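Local coordinates for 24-sterol C-methyltransferase (Haloferax volcanii, PDB 6F5Z), which probably transfers methyl groups from S-adenosylmethionine to a substrate as the catalytic partner of the Trm112 methyltransferase activator, at residues V43-G48 against G92-L97; E111-A116 against H121-I126; C138-Y143 against A166-A171. All coordinates share one frame; numbering follows the deposited sequence.

How the interactions relate
The three contacts follow one another along the chain and step across a single seven-stranded sheet of order 3-2-1-4-5-7-6, the Rossmann-like class I methyltransferase fold. Interaction 1 joins the end of strand 41-45 to the loop after strand 87-91, interaction 2 joins the loop after strand 104-110 to helix 119-129, and interaction 3 sets helix 165-174 against strand 134-140. Centres of interactions 1 and 2 are about 8 Å apart, and Leu97 N hydrogen-bonds to Glu125 OE1 between them. From interaction 2 to interaction 3 is about 10 Å, bridged by Asn141 N and Glu111 OE1. The first two contacts touch S-adenosyl-L-homocysteine; the third is structural packing away from the ligand.

Interaction 1: V43-G48 against G92-L97; sequences VDLGTG and GDFDDL. With SAH (S-adenosyl-L-homocysteine), chain G.
Gly46 O receives the amino N of S-adenosyl-L-homocysteine at 2.8 Å, while the backbone N of the same glycine lies in the plane of the Phe94 ring, 3.5 Å from the edge atom CE1. One face of that ring lies under the adenine, whose N1 sits 3.4 Å above its plane and toward the rim. Phe94 also serves the base through its backbone, since its N donates to adenine N1 over 3.3 Å. The sequence Asp-Leu-Gly-Thr-Gly, at the C-terminal end of strand 41-45 and in the loop that follows, is the glycine-rich cofactor motif of class I methyltransferases. Here it illustrates why glycine suits such a turn: Gly46 has a positive phi of 79°, and a beta carbon on it would collide with the ribose O4' and crowd Phe94 CZ. Thr47 OG1 donates to Asp44 OD2 over 2.6 Å, linking residues on either side of Leu45 and Gly46. At the other end of the ligand, Asp93 divides its carboxylate. OD1 takes a weak bond from adenine N6, and OD2 accepts from Asp95 N in an Asx turn. Away from the ligand the contact turns apolar. Leu45 lays CB against Phe94 CE1, and with CG anti to the carbonyl carbon (chi1 -65°) it extends CD2 to meet Leu97 CD2 tip to tip at 3.8 Å.

Interaction 2: E111-A116 against H121-I126; sequences EAFYYA and HTLEEI. With SAH (S-adenosyl-L-homocysteine), chain G.
Phe113 and Leu123 cross at about a right angle, the leading ring atom CZ resting 3.7 Å from Leu123 CG. The ring gets there because its CG stands anti to the backbone N (chi1 175°), which carries it from the short 3-10 turn toward helix 119-129, where CE1 and CZ lie obliquely against the forked end of the leucine. One residue earlier in the helix, Thr122 divides its branches: CG2, anti to its own backbone N, approaches Phe113 CE1 at 4.0 Å, whereas OG1, beside that N (chi1 -66°), passes 3.6 Å from Ala116 CB and is hydrogen-bonded to Phe94 O. Neighbours in the 3-10 turn serve other ends. Tyr114 sends its OH to Glu111 OE1 over 2.6 Å, meeting the carboxylate from above its plane. Tyr115 turns back to the cofactor, its CB 3.5 Å from adenine N7. The turn follows strand 104-110 in this Rossmann-like fold, so one short loop borders the cofactor with some side chains and packs on the helix with others. No hydrogen bond joins residues 111-116 to 121-126; shape and apolar burial hold the two together, while the threonine hydroxyl is satisfied by a third part of the chain.

Interaction 3: C138-Y143 against A166-A171; sequences CAVNYY and AEYREA
The ring of Tyr168 is approached obliquely by Cys138 SG, Val140 CG2 and Tyr143 CB, while Trp163 meets it in an edge-to-face pairing. This is helix-on-sheet packing in a class I methyltransferase fold, with helix 165-174 lying against strand 134-140, and it shows how a single aromatic residue can carry such a join. The cysteine makes a sulfur-aromatic contact, its SG 5.1 Å from the Tyr168 ring centroid and 63° off the ring normal, nearest to CE1 at 3.9 Å. Val140 and Tyr168 reach toward each other from opposite directions, the valine meeting the phenolic end. Its CG1 lies 3.6 Å from Tyr168 OH, and CG2, held between the backbone N and the carbonyl carbon, comes within 3.9 Å of Tyr168 CZ. Tyr143 brings only CB near, 4.4 Å from Tyr168 CE2, since its own ring leads away and its OH bonds to Gly217 O. Beyond the two segments, Tyr168 also touches Leu219 and Thr221 of strand 218-224, so the helix rests on two adjacent strands. A leucine in place of Tyr168 would lack the hydroxyl and the ring, and would probably leave Val140 without its facing group and the bridging water without the hydroxyl that donates to it. That water is the polar link across the contact: it accepts from Tyr168 OH at 2.8 Å and donates to Tyr142 O at 2.7 Å.

Interaction 1: V43-G48 against G92-L97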
loop_
_atom_site.group_PDB
_atom_site.type_symbol
_atom_site.label_atom_id
_atom_site.label_comp_id
_atom_site.label_asym_id
_atom_site.label_seq_id
_atom_site.Cartn_x
_atom_site.Cartn_y
_atom_site.Cartn_z
ATOM N N VAL B 43 8.139 15.299 1.800
ATOM C CA VAL B 43 8.655 15.743 3.099
ATOM C C VAL B 43 9.103 14.483 3.858
ATOM O O VAL B 43 8.363 13.479 3.927
ATOM C CB VAL B 43 7.591 16.530 3.894
ATOM C CG1 VAL B 43 8.045 16.753 5.354
ATOM C CG2 VAL B 43 7.333 17.869 3.228
ATOM N N ASP B 44 10.323 14.533 4.375
ATOM C CA ASP B 44 10.910 13.431 5.134
ATOM C C ASP B 44 11.007 13.903 6.588
ATOM O O ASP B 44 11.764 14.856 6.893
ATOM C CB ASP B 44 12.318 13.146 4.553
ATOM C CG ASP B 44 13.150 12.109 5.250
ATOM O OD1 ASP B 44 12.667 11.532 6.254
ATOM O OD2 ASP B 44 14.293 11.869 4.792
ATOM N N LEU B 45 10.156 13.313 7.453
ATOM C CA LEU B 45 10.085 13.725 8.850
ATOM C C LEU B 45 11.076 12.965 9.695
ATOM O O LEU B 45 10.947 11.743 9.823
ATOM C CB LEU B 45 8.678 13.521 9.372
ATOM C CG LEU B 45 7.609 14.385 8.736
ATOM C CD1 LEU B 45 6.251 14.027 9.331
ATOM C CD2 LEU B 45 7.867 15.882 8.951
ATOM N N GLY B 46 12.082 13.678 10.235
ATOM C CA GLY B 46 13.165 13.072 11.013
ATOM C C GLY B 46 14.171 12.461 10.071
ATOM O O GLY B 46 14.563 11.304 10.190
ATOM N N THR B 47 14.645 13.283 9.143
ATOM C CA THR B 47 15.443 12.853 8.003
ATOM C C THR B 47 16.773 12.163 8.348
ATOM O O THR B 47 17.242 11.349 7.560
ATOM C CB THR B 47 15.647 14.035 7.070
ATOM O OG1 THR B 47 16.056 13.578 5.777
ATOM C CG2 THR B 47 16.594 15.089 7.623
ATOM N N GLY B 48 17.365 12.489 9.512
ATOM C CA GLY B 48 18.644 11.874 9.845
ATOM C C GLY B 48 19.671 12.255 8.792
ATOM O O GLY B 48 19.800 13.446 8.520
ATOM N N GLY B 92 13.036 21.675 12.293
ATOM C CA GLY B 92 11.639 21.797 12.630
ATOM C C GLY B 92 11.226 20.774 13.666
ATOM O O GLY B 92 12.057 19.957 14.106
ATOM N N ASP B 93 9.940 20.812 14.033
ATOM C CA ASP B 93 9.419 19.900 15.040
ATOM C C ASP B 93 8.136 19.256 14.555
ATOM O O ASP B 93 7.303 19.911 13.939
ATOM C CB ASP B 93 9.196 20.627 16.386
ATOM C CG ASP B 93 8.802 19.658 17.493
ATOM O OD1 ASP B 93 9.681 18.906 17.958
ATOM O OD2 ASP B 93 7.584 19.566 17.800
ATOM N N PHE B 94 7.970 17.983 14.910
ATOM C CA PHE B 94 6.823 17.196 14.496
ATOM C C PHE B 94 5.491 17.726 14.985
ATOM O O PHE B 94 4.456 17.341 14.442
ATOM C CB PHE B 94 6.968 15.755 14.979
ATOM C CG PHE B 94 8.117 14.973 14.396
ATOM C CD1 PHE B 94 8.774 15.415 13.257
ATOM C CD2 PHE B 94 8.492 13.756 14.947
ATOM C CE1 PHE B 94 9.840 14.700 12.737
ATOM C CE2 PHE B 94 9.550 13.030 14.421
ATOM C CZ PHE B 94 10.204 13.494 13.299
ATOM N N ASP B 95 5.505 18.593 16.020
ATOM C CA ASP B 95 4.218 19.085 16.515
ATOM C C ASP B 95 3.676 20.275 15.758
ATOM O O ASP B 95 2.502 20.618 15.938
ATOM C CB ASP B 95 4.281 19.387 18.025
ATOM C CG ASP B 95 2.945 19.220 18.719
ATOM O OD1 ASP B 95 2.303 18.169 18.525
ATOM O OD2 ASP B 95 2.547 20.136 19.464
ATOM N N ASP B 96 4.496 20.913 14.905
ATOM C CA ASP B 96 4.006 22.084 14.156
ATOM C C ASP B 96 4.755 22.109 12.843
ATOM O O ASP B 96 5.882 22.631 12.789
ATOM C CB ASP B 96 4.278 23.391 14.947
ATOM C CG ASP B 96 3.471 23.549 16.228
ATOM O OD1 ASP B 96 2.251 23.769 16.133
ATOM O OD2 ASP B 96 4.066 23.436 17.326
ATOM N N LEU B 97 4.180 21.468 11.802
ATOM C CA LEU B 97 4.889 21.372 10.512
ATOM C C LEU B 97 4.792 22.681 9.748
ATOM O O LEU B 97 3.685 23.167 9.495
ATOM C CB LEU B 97 4.395 20.202 9.669
ATOM C CG LEU B 97 4.428 18.836 10.387
ATOM C CD1 LEU B 97 3.885 17.708 9.453
ATOM C CD2 LEU B 97 5.838 18.497 10.914
HETATM N N SAH G . 15.056 8.647 9.378
HETATM C CA SAH G . 16.483 8.477 9.761
HETATM C CB SAH G . 16.820 8.950 11.230
HETATM C CG SAH G . 16.104 8.132 12.301
HETATM S SD SAH G . 16.563 8.719 13.974
HETATM C C SAH G . 16.959 7.011 9.587
HETATM O O SAH G . 16.054 6.198 9.115
HETATM O OXT SAH G . 18.087 6.667 9.858
HETATM C "C5'" SAH G . 15.225 9.864 14.391
HETATM C "C4'" SAH G . 15.380 11.234 13.758
HETATM O "O4'" SAH G . 14.192 12.005 14.078
HETATM C "C3'" SAH G . 16.573 11.996 14.350
HETATM O "O3'" SAH G . 17.415 12.558 13.344
HETATM C "C2'" SAH G . 15.919 12.995 15.311
HETATM O "O2'" SAH G . 16.647 14.203 15.522
HETATM C "C1'" SAH G . 14.567 13.249 14.646
HETATM N N9 SAH G . 13.503 13.658 15.565
HETATM C C8 SAH G . 13.078 12.991 16.689
HETATM N N7 SAH G . 12.069 13.564 17.300
HETATM C C5 SAH G . 11.806 14.683 16.524
HETATM C C6 SAH G . 10.850 15.718 16.636
HETATM N N6 SAH G . 9.963 15.813 17.635
HETATM N N1 SAH G . 10.862 16.693 15.692
HETATM C C2 SAH G . 11.786 16.642 14.722
HETATM N N3 SAH G . 12.732 15.723 14.514
HETATM C C4 SAH G . 12.687 14.755 15.453
#

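Interaction 2: E111-A116 against H121-I126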
loop_
_atom_site.group_PDB
_atom_site.type_symbol
_atom_site.label_atom_id
_atom_site.label_comp_id
_atom_site.label_asym_id
_atom_site.label_seq_id
_atom_site.Cartn_x
_atom_site.Cartn_y
_atom_site.Cartn_z
ATOM N N GLU B 111 11.833 5.421 11.556
ATOM C CA GLU B 111 12.469 5.397 12.867
ATOM C C GLU B 111 12.440 6.762 13.558
ATOM O O GLU B 111 13.388 7.067 14.312
ATOM C CB GLU B 111 13.923 4.868 12.702
ATOM C CG GLU B 111 13.958 3.359 12.539
ATOM C CD GLU B 111 13.666 2.679 13.862
ATOM O OE1 GLU B 111 12.497 2.729 14.321
ATOM O OE2 GLU B 111 14.629 2.197 14.502
ATOM N N ALA B 112 11.327 7.506 13.453
ATOM C CA ALA B 112 11.258 8.835 14.071
ATOM C C ALA B 112 9.907 9.127 14.654
ATOM O O ALA B 112 9.791 9.897 15.592
ATOM C CB ALA B 112 11.574 9.916 13.034
ATOM N N PHE B 113 8.846 8.575 14.046
ATOM C CA PHE B 113 7.503 8.993 14.426
ATOM C C PHE B 113 7.183 8.833 15.902
ATOM O O PHE B 113 6.503 9.696 16.464
ATOM C CB PHE B 113 6.447 8.282 13.568
ATOM C CG PHE B 113 5.023 8.569 13.969
ATOM C CD1 PHE B 113 4.392 9.730 13.551
ATOM C CD2 PHE B 113 4.340 7.709 14.828
ATOM C CE1 PHE B 113 3.073 9.998 13.954
ATOM C CE2 PHE B 113 3.035 7.993 15.252
ATOM C CZ PHE B 113 2.415 9.121 14.802
ATOM N N TYR B 114 7.681 7.760 16.489
ATOM C CA TYR B 114 7.349 7.426 17.864
ATOM C C TYR B 114 8.061 8.337 18.867
ATOM O O TYR B 114 7.803 8.196 20.066
ATOM C CB TYR B 114 7.586 5.955 18.119
ATOM C CG TYR B 114 8.952 5.475 17.688
ATOM C CD1 TYR B 114 10.059 5.633 18.515
ATOM C CD2 TYR B 114 9.130 4.792 16.485
ATOM C CE1 TYR B 114 11.310 5.144 18.160
ATOM C CE2 TYR B 114 10.387 4.321 16.100
ATOM C CZ TYR B 114 11.475 4.478 16.949
ATOM O OH TYR B 114 12.712 3.950 16.627
ATOM N N TYR B 115 8.893 9.288 18.410
ATOM C CA TYR B 115 9.463 10.267 19.339
ATOM C C TYR B 115 8.563 11.516 19.386
ATOM O O TYR B 115 8.824 12.425 20.193
ATOM C CB TYR B 115 10.870 10.696 18.874
ATOM C CG TYR B 115 11.889 9.585 18.863
ATOM C CD1 TYR B 115 12.380 9.045 20.053
ATOM C CD2 TYR B 115 12.408 9.102 17.666
ATOM C CE1 TYR B 115 13.354 8.048 20.045
ATOM C CE2 TYR B 115 13.335 8.064 17.647
ATOM C CZ TYR B 115 13.813 7.545 18.837
ATOM O OH TYR B 115 14.769 6.548 18.820
ATOM N N ALA B 116 7.526 11.615 18.517
ATOM C CA ALA B 116 6.655 12.804 18.522
ATOM C C ALA B 116 6.073 13.006 19.915
ATOM O O ALA B 116 5.655 12.023 20.529
ATOM C CB ALA B 116 5.520 12.653 17.521
ATOM N N HIS B 121 -1.514 14.473 17.169
ATOM C CA HIS B 121 -1.479 15.797 16.532
ATOM C C HIS B 121 -0.529 15.789 15.329
ATOM O O HIS B 121 -0.829 16.385 14.300
ATOM C CB HIS B 121 -1.109 16.896 17.528
ATOM C CG HIS B 121 -1.076 18.263 16.917
ATOM N ND1 HIS B 121 -2.209 18.836 16.358
ATOM C CD2 HIS B 121 -0.026 19.087 16.703
ATOM C CE1 HIS B 121 -1.816 20.007 15.874
ATOM N NE2 HIS B 121 -0.516 20.196 16.055
ATOM N N THR B 122 0.581 15.052 15.439
ATOM C CA THR B 122 1.493 14.954 14.275
ATOM C C THR B 122 0.733 14.311 13.100
ATOM O O THR B 122 0.883 14.772 11.975
ATOM C CB THR B 122 2.756 14.188 14.656
ATOM O OG1 THR B 122 3.473 14.991 15.617
ATOM C CG2 THR B 122 3.660 13.927 13.443
ATOM N N LEU B 123 -0.068 13.247 13.339
ATOM C CA LEU B 123 -0.825 12.655 12.237
ATOM C C LEU B 123 -1.806 13.648 11.596
ATOM O O LEU B 123 -1.994 13.655 10.394
ATOM C CB LEU B 123 -1.568 11.405 12.693
ATOM C CG LEU B 123 -0.667 10.226 13.028
ATOM C CD1 LEU B 123 -1.426 9.135 13.764
ATOM C CD2 LEU B 123 0.010 9.655 11.756
ATOM N N GLU B 124 -2.460 14.482 12.419
ATOM C CA GLU B 124 -3.374 15.505 11.913
ATOM C C GLU B 124 -2.601 16.544 11.070
ATOM O O GLU B 124 -3.088 16.957 10.014
ATOM C CB GLU B 124 -4.074 16.197 13.088
ATOM C CG GLU B 124 -5.057 15.269 13.793
ATOM C CD GLU B 124 -5.411 15.672 15.215
ATOM O OE1 GLU B 124 -5.027 16.787 15.644
ATOM O OE2 GLU B 124 -6.003 14.831 15.931
ATOM N N GLU B 125 -1.369 16.885 11.509
ATOM C CA GLU B 125 -0.505 17.814 10.767
ATOM C C GLU B 125 -0.090 17.218 9.420
ATOM O O GLU B 125 -0.006 17.933 8.415
ATOM C CB GLU B 125 0.730 18.145 11.582
ATOM C CG GLU B 125 0.521 19.253 12.607
ATOM C CD GLU B 125 0.300 20.588 11.917
ATOM O OE1 GLU B 125 1.302 21.227 11.512
ATOM O OE2 GLU B 125 -0.881 20.975 11.752
ATOM N N ILE B 126 0.176 15.907 9.403
ATOM C CA ILE B 126 0.539 15.229 8.140
ATOM C C ILE B 126 -0.662 15.228 7.190
ATOM O O ILE B 126 -0.545 15.539 5.997
ATOM C CB ILE B 126 1.060 13.807 8.458
ATOM C CG1 ILE B 126 2.440 13.907 9.127
ATOM C CG2 ILE B 126 1.160 12.954 7.194
ATOM C CD1 ILE B 126 2.908 12.622 9.796
HETATM N N SAH G . 15.056 8.647 9.378
HETATM C CA SAH G . 16.483 8.477 9.761
HETATM C CB SAH G . 16.820 8.950 11.230
HETATM C CG SAH G . 16.104 8.132 12.301
HETATM S SD SAH G . 16.563 8.719 13.974
HETATM C C SAH G . 16.959 7.011 9.587
HETATM O O SAH G . 16.054 6.198 9.115
HETATM O OXT SAH G . 18.087 6.667 9.858
HETATM C "C5'" SAH G . 15.225 9.864 14.391
HETATM C "C4'" SAH G . 15.380 11.234 13.758
HETATM O "O4'" SAH G . 14.192 12.005 14.078
HETATM C "C3'" SAH G . 16.573 11.996 14.350
HETATM O "O3'" SAH G . 17.415 12.558 13.344
HETATM C "C2'" SAH G . 15.919 12.995 15.311
HETATM O "O2'" SAH G . 16.647 14.203 15.522
HETATM C "C1'" SAH G . 14.567 13.249 14.646
HETATM N N9 SAH G . 13.503 13.658 15.565
HETATM C C8 SAH G . 13.078 12.991 16.689
HETATM N N7 SAH G . 12.069 13.564 17.300
HETATM C C5 SAH G . 11.806 14.683 16.524
HETATM C C6 SAH G . 10.850 15.718 16.636
HETATM N N6 SAH G . 9.963 15.813 17.635
HETATM N N1 SAH G . 10.862 16.693 15.692
HETATM C C2 SAH G . 11.786 16.642 14.722
HETATM N N3 SAH G . 12.732 15.723 14.514
HETATM C C4 SAH G . 12.687 14.755 15.453
#

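Interaction 3: C138-Y143 against A166-A171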
loop_
_atom_site.group_PDB
_atom_site.type_symbol
_atom_site.label_atom_id
_atom_site.label_comp_id
_atom_site.label_asym_id
_atom_site.label_seq_id
_atom_site.Cartn_x
_atom_site.Cartn_y
_atom_site.Cartn_z
ATOM N N CYS B 138 4.832 5.458 7.049
ATOM C CA CYS B 138 5.313 5.516 8.406
ATOM C C CYS B 138 5.986 4.186 8.742
ATOM O O CYS B 138 5.288 3.176 8.913
ATOM C CB CYS B 138 4.109 5.758 9.319
ATOM S SG CYS B 138 4.539 5.894 11.066
ATOM N N ALA B 139 7.343 4.203 8.847
ATOM C CA ALA B 139 8.065 2.960 9.092
ATOM C C ALA B 139 8.708 3.064 10.467
ATOM O O ALA B 139 9.370 4.085 10.762
ATOM C CB ALA B 139 9.125 2.753 8.031
ATOM N N VAL B 140 8.509 2.035 11.310
ATOM C CA VAL B 140 8.997 2.096 12.672
ATOM C C VAL B 140 9.511 0.743 13.112
ATOM O O VAL B 140 8.907 -0.286 12.778
ATOM C CB VAL B 140 7.929 2.595 13.685
ATOM C CG1 VAL B 140 7.495 4.038 13.399
ATOM C CG2 VAL B 140 6.714 1.671 13.726
ATOM N N ASN B 141 10.557 0.756 13.973
ATOM C CA ASN B 141 11.063 -0.467 14.585
ATOM C C ASN B 141 10.654 -0.591 16.047
ATOM O O ASN B 141 10.816 -1.670 16.608
ATOM C CB ASN B 141 12.602 -0.580 14.449
ATOM C CG ASN B 141 13.015 -0.774 13.015
ATOM O OD1 ASN B 141 12.206 -1.170 12.196
ATOM N ND2 ASN B 141 14.253 -0.475 12.661
ATOM N N TYR B 142 10.125 0.487 16.645
ATOM C CA TYR B 142 9.683 0.495 18.036
ATOM C C TYR B 142 8.153 0.409 17.983
ATOM O O TYR B 142 7.501 1.381 17.581
ATOM C CB TYR B 142 10.135 1.788 18.718
ATOM C CG TYR B 142 9.683 1.909 20.157
ATOM C CD1 TYR B 142 10.281 1.149 21.165
ATOM C CD2 TYR B 142 8.677 2.789 20.510
ATOM C CE1 TYR B 142 9.897 1.288 22.502
ATOM C CE2 TYR B 142 8.305 2.964 21.846
ATOM C CZ TYR B 142 8.907 2.199 22.832
ATOM O OH TYR B 142 8.537 2.375 24.148
ATOM N N TYR B 143 7.587 -0.759 18.346
ATOM C CA TYR B 143 6.158 -0.981 18.292
ATOM C C TYR B 143 5.829 -2.167 19.181
ATOM O O TYR B 143 6.733 -2.945 19.528
ATOM C CB TYR B 143 5.648 -1.106 16.837
ATOM C CG TYR B 143 6.269 -2.233 16.049
ATOM C CD1 TYR B 143 7.444 -2.037 15.324
ATOM C CD2 TYR B 143 5.676 -3.490 16.016
ATOM C CE1 TYR B 143 8.030 -3.074 14.604
ATOM C CE2 TYR B 143 6.251 -4.540 15.291
ATOM C CZ TYR B 143 7.428 -4.317 14.580
ATOM O OH TYR B 143 8.023 -5.341 13.863
ATOM N N ALA B 166 -2.449 -2.550 15.317
ATOM C CA ALA B 166 -3.842 -2.054 15.342
ATOM C C ALA B 166 -3.938 -0.607 15.792
ATOM O O ALA B 166 -4.713 0.184 15.235
ATOM C CB ALA B 166 -4.714 -2.960 16.215
ATOM N N GLU B 167 -3.146 -0.233 16.793
ATOM C CA GLU B 167 -3.172 1.158 17.254
ATOM C C GLU B 167 -2.703 2.146 16.192
ATOM O O GLU B 167 -3.219 3.270 16.114
ATOM C CB GLU B 167 -2.363 1.320 18.535
ATOM C CG GLU B 167 -3.134 0.784 19.744
ATOM C CD GLU B 167 -2.309 0.614 21.005
ATOM O OE1 GLU B 167 -1.104 0.286 20.911
ATOM O OE2 GLU B 167 -2.896 0.753 22.104
ATOM N N TYR B 168 -1.711 1.749 15.353
ATOM C CA TYR B 168 -1.279 2.630 14.261
ATOM C C TYR B 168 -2.435 2.771 13.257
ATOM O O TYR B 168 -2.713 3.880 12.826
ATOM C CB TYR B 168 -0.073 2.020 13.519
ATOM C CG TYR B 168 1.235 2.515 14.089
ATOM C CD1 TYR B 168 1.785 3.729 13.676
ATOM C CD2 TYR B 168 1.922 1.786 15.068
ATOM C CE1 TYR B 168 2.962 4.222 14.238
ATOM C CE2 TYR B 168 3.127 2.258 15.606
ATOM C CZ TYR B 168 3.617 3.494 15.219
ATOM O OH TYR B 168 4.758 4.001 15.780
ATOM N N ARG B 169 -3.163 1.684 12.948
ATOM C CA ARG B 169 -4.269 1.814 11.981
ATOM C C ARG B 169 -5.372 2.712 12.554
ATOM O O ARG B 169 -5.897 3.582 11.845
ATOM C CB ARG B 169 -4.848 0.435 11.605
ATOM C CG ARG B 169 -3.813 -0.506 10.994
ATOM C CD ARG B 169 -4.420 -1.715 10.256
ATOM N NE ARG B 169 -5.358 -2.480 11.082
ATOM C CZ ARG B 169 -4.990 -3.430 11.940
ATOM N NH1 ARG B 169 -3.697 -3.684 12.154
ATOM N NH2 ARG B 169 -5.907 -4.118 12.614
ATOM N N GLU B 170 -5.709 2.494 13.842
ATOM C CA GLU B 170 -6.748 3.285 14.479
ATOM C C GLU B 170 -6.355 4.754 14.537
ATOM O O GLU B 170 -7.182 5.620 14.261
ATOM C CB GLU B 170 -7.014 2.754 15.899
ATOM C CG GLU B 170 -7.594 1.339 15.933
ATOM C CD GLU B 170 -7.446 0.559 17.237
ATOM O OE1 GLU B 170 -6.977 1.136 18.245
ATOM O OE2 GLU B 170 -7.790 -0.644 17.246
ATOM N N ALA B 171 -5.079 5.053 14.883
ATOM C CA ALA B 171 -4.650 6.456 14.990
ATOM C C ALA B 171 -4.687 7.116 13.609
ATOM O O ALA B 171 -5.026 8.295 13.506
ATOM C CB ALA B 171 -3.231 6.516 15.532
HETATM O O HOH W 1 5.281 2.803 18.264
#